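Local coordinates for protein tRNA modification GTPase MnmE (Chlorobium tepidum, PDB 3GEE) that probably hydrolyses GTP at a high intrinsic rate and helps add a carboxymethylaminomethyl group to the wobble uridine (U34) of certain tRNAs, at residues Tyr71-Val77 with Arg110-Leu114. Numbering follows the deposited sequence.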
loop_
_atom_site.group_PDB
_atom_site.type_symbol
_atom_site.label_atom_id
_atom_site.label_comp_id
_atom_site.label_asym_id
_atom_site.label_seq_id
_atom_site.Cartn_x
_atom_site.Cartn_y
_atom_site.Cartn_z
ATOM N N TYR A 71 -18.263 -13.781 4.559
ATOM C CA TYR A 71 -19.669 -13.624 4.215
ATOM C C TYR A 71 -20.352 -12.601 5.094
ATOM O O TYR A 71 -20.113 -12.544 6.303
ATOM C CB TYR A 71 -20.408 -14.960 4.341
ATOM C CG TYR A 71 -20.408 -15.796 3.084
ATOM C CD1 TYR A 71 -19.374 -16.691 2.816
ATOM C CD2 TYR A 71 -21.449 -15.698 2.162
ATOM C CE1 TYR A 71 -19.375 -17.461 1.658
ATOM C CE2 TYR A 71 -21.458 -16.465 1.001
ATOM C CZ TYR A 71 -20.418 -17.344 0.758
ATOM O OH TYR A 71 -20.414 -18.106 -0.387
ATOM N N ASP A 72 -21.204 -11.791 4.476
ATOM C CA ASP A 72 -22.104 -10.926 5.216
ATOM C C ASP A 72 -23.496 -11.533 5.104
ATOM O O ASP A 72 -24.407 -10.926 4.549
ATOM C CB ASP A 72 -22.061 -9.494 4.676
ATOM C CG ASP A 72 -22.552 -8.470 5.692
ATOM O OD1 ASP A 72 -23.773 -8.425 5.962
ATOM O OD2 ASP A 72 -21.719 -7.703 6.219
ATOM N N GLY A 73 -23.629 -12.750 5.630
ATOM C CA GLY A 73 -24.854 -13.529 5.541
ATOM C C GLY A 73 -25.270 -13.751 4.102
ATOM O O GLY A 73 -25.997 -12.934 3.530
ATOM N N GLU A 74 -24.804 -14.852 3.513
ATOM C CA GLU A 74 -25.111 -15.202 2.109
ATOM C C GLU A 74 -24.558 -14.215 1.078
ATOM O O GLU A 74 -24.811 -14.361 -0.117
ATOM C CB GLU A 74 -26.620 -15.416 1.885
ATOM C CG GLU A 74 -27.065 -16.874 1.887
ATOM C CD GLU A 74 -27.262 -17.443 3.283
ATOM O OE1 GLU A 74 -28.379 -17.928 3.569
ATOM O OE2 GLU A 74 -26.310 -17.413 4.095
ATOM N N GLU A 75 -23.812 -13.217 1.546
ATOM C CA GLU A 75 -23.170 -12.260 0.660
ATOM C C GLU A 75 -21.664 -12.460 0.707
ATOM O O GLU A 75 -21.002 -12.069 1.667
ATOM C CB GLU A 75 -23.557 -10.827 1.028
ATOM C CG GLU A 75 -22.979 -9.780 0.088
ATOM C CD GLU A 75 -23.988 -8.716 -0.327
ATOM O OE1 GLU A 75 -25.160 -9.059 -0.621
ATOM O OE2 GLU A 75 -23.596 -7.531 -0.381
ATOM N N MET A 76 -21.133 -13.086 -0.335
ATOM C CA MET A 76 -19.719 -13.430 -0.385
ATOM C C MET A 76 -18.868 -12.170 -0.480
ATOM O O MET A 76 -18.872 -11.480 -1.497
ATOM C CB MET A 76 -19.452 -14.374 -1.559
ATOM C CG MET A 76 -18.296 -15.322 -1.343
ATOM S SD MET A 76 -16.808 -14.845 -2.227
ATOM C CE MET A 76 -17.149 -15.554 -3.834
ATOM N N VAL A 77 -18.158 -11.862 0.597
ATOM C CA VAL A 77 -17.334 -10.662 0.651
ATOM C C VAL A 77 -16.041 -10.832 -0.146
ATOM O O VAL A 77 -15.707 -9.990 -0.982
ATOM C CB VAL A 77 -17.068 -10.221 2.107
ATOM C CG1 VAL A 77 -15.830 -9.328 2.212
ATOM C CG2 VAL A 77 -18.298 -9.512 2.667
ATOM N N ARG A 110 -14.349 -3.464 2.705
ATOM C CA ARG A 110 -15.478 -4.328 3.002
ATOM C C ARG A 110 -15.126 -5.332 4.094
ATOM O O ARG A 110 -15.926 -5.565 5.011
ATOM C CB ARG A 110 -15.933 -5.065 1.746
ATOM C CG ARG A 110 -17.280 -4.640 1.223
ATOM C CD ARG A 110 -18.399 -5.132 2.139
ATOM N NE ARG A 110 -19.607 -5.462 1.383
ATOM C CZ ARG A 110 -20.611 -6.196 1.856
ATOM N NH1 ARG A 110 -20.567 -6.682 3.096
ATOM N NH2 ARG A 110 -21.665 -6.445 1.084
ATOM N N VAL A 111 -13.929 -5.916 3.990
ATOM C CA VAL A 111 -13.446 -6.880 4.966
ATOM C C VAL A 111 -13.350 -6.235 6.344
ATOM O O VAL A 111 -13.868 -6.782 7.325
ATOM C CB VAL A 111 -12.070 -7.465 4.573
ATOM C CG1 VAL A 111 -11.576 -8.453 5.634
ATOM C CG2 VAL A 111 -12.141 -8.136 3.209
ATOM N N LEU A 112 -12.699 -5.072 6.415
ATOM C CA LEU A 112 -12.559 -4.360 7.680
ATOM C C LEU A 112 -13.924 -4.085 8.306
ATOM O O LEU A 112 -14.105 -4.260 9.508
ATOM C CB LEU A 112 -11.763 -3.064 7.511
ATOM C CG LEU A 112 -11.588 -2.225 8.787
ATOM C CD1 LEU A 112 -10.752 -2.963 9.842
ATOM C CD2 LEU A 112 -10.989 -0.870 8.483
ATOM N N ARG A 113 -14.883 -3.677 7.483
ATOM C CA ARG A 113 -16.223 -3.382 7.964
ATOM C C ARG A 113 -16.880 -4.635 8.537
ATOM O O ARG A 113 -17.556 -4.570 9.563
ATOM C CB ARG A 113 -17.087 -2.809 6.842
ATOM C CG ARG A 113 -18.135 -1.826 7.336
ATOM C CD ARG A 113 -19.519 -2.118 6.763
ATOM N NE ARG A 113 -19.556 -2.146 5.299
ATOM C CZ ARG A 113 -20.664 -2.304 4.577
ATOM N NH1 ARG A 113 -20.594 -2.316 3.250
ATOM N NH2 ARG A 113 -21.843 -2.449 5.177
ATOM N N LEU A 114 -16.667 -5.768 7.868
ATOM C CA LEU A 114 -17.249 -7.042 8.281
ATOM C C LEU A 114 -16.795 -7.408 9.693
ATOM O O LEU A 114 -17.616 -7.755 10.548
ATOM C CB LEU A 114 -16.890 -8.145 7.283
ATOM C CG LEU A 114 -17.578 -9.501 7.433
ATOM C CD1 LEU A 114 -19.060 -9.397 7.162
ATOM C CD2 LEU A 114 -16.951 -10.510 6.497
#
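R110 reaches from the helix across V77, and its guanidinium lies with one face over the methyl CG2 of that valine (V77 CG2 to R110 NH1, 3.7 Å). The edge of the same guanidinium meets two acids. E75 OE2 is 2.7 Å from R110 NH2, a close salt bridge. D72 OD2 is 3.5 Å from R110 NH1, a longer one. The acids sit at the two ends of a tight hairpin turn, with G73 and E74 at its tip, closed by a backbone hydrogen bond from D72 N to E75 O (2.8 Å). Beside the charges, V77 fits between V111 and L114, which lie about one turn apart on the helix. V77 CG1 lies 4.0 Å from V111 CG2, and V77 CG2 lies 4.2 Å from L114 CD2. L114 CD1 also packs on the backbone, 3.4 Å from Y71 O. E75 has a second charged partner, R159 of the second subunit, whose Y158 packs on R110, so the network is part of the dimer interface. The V111 side chain is about 9 Å from a bound folinic acid, so the packing lies near the folate pocket. Within the N-terminal domain, helix 105-117 lies against the sheet here, at the hairpin joining strands 64-71 and 76-85, with L70 of the first strand also touching V77, V111 and L114.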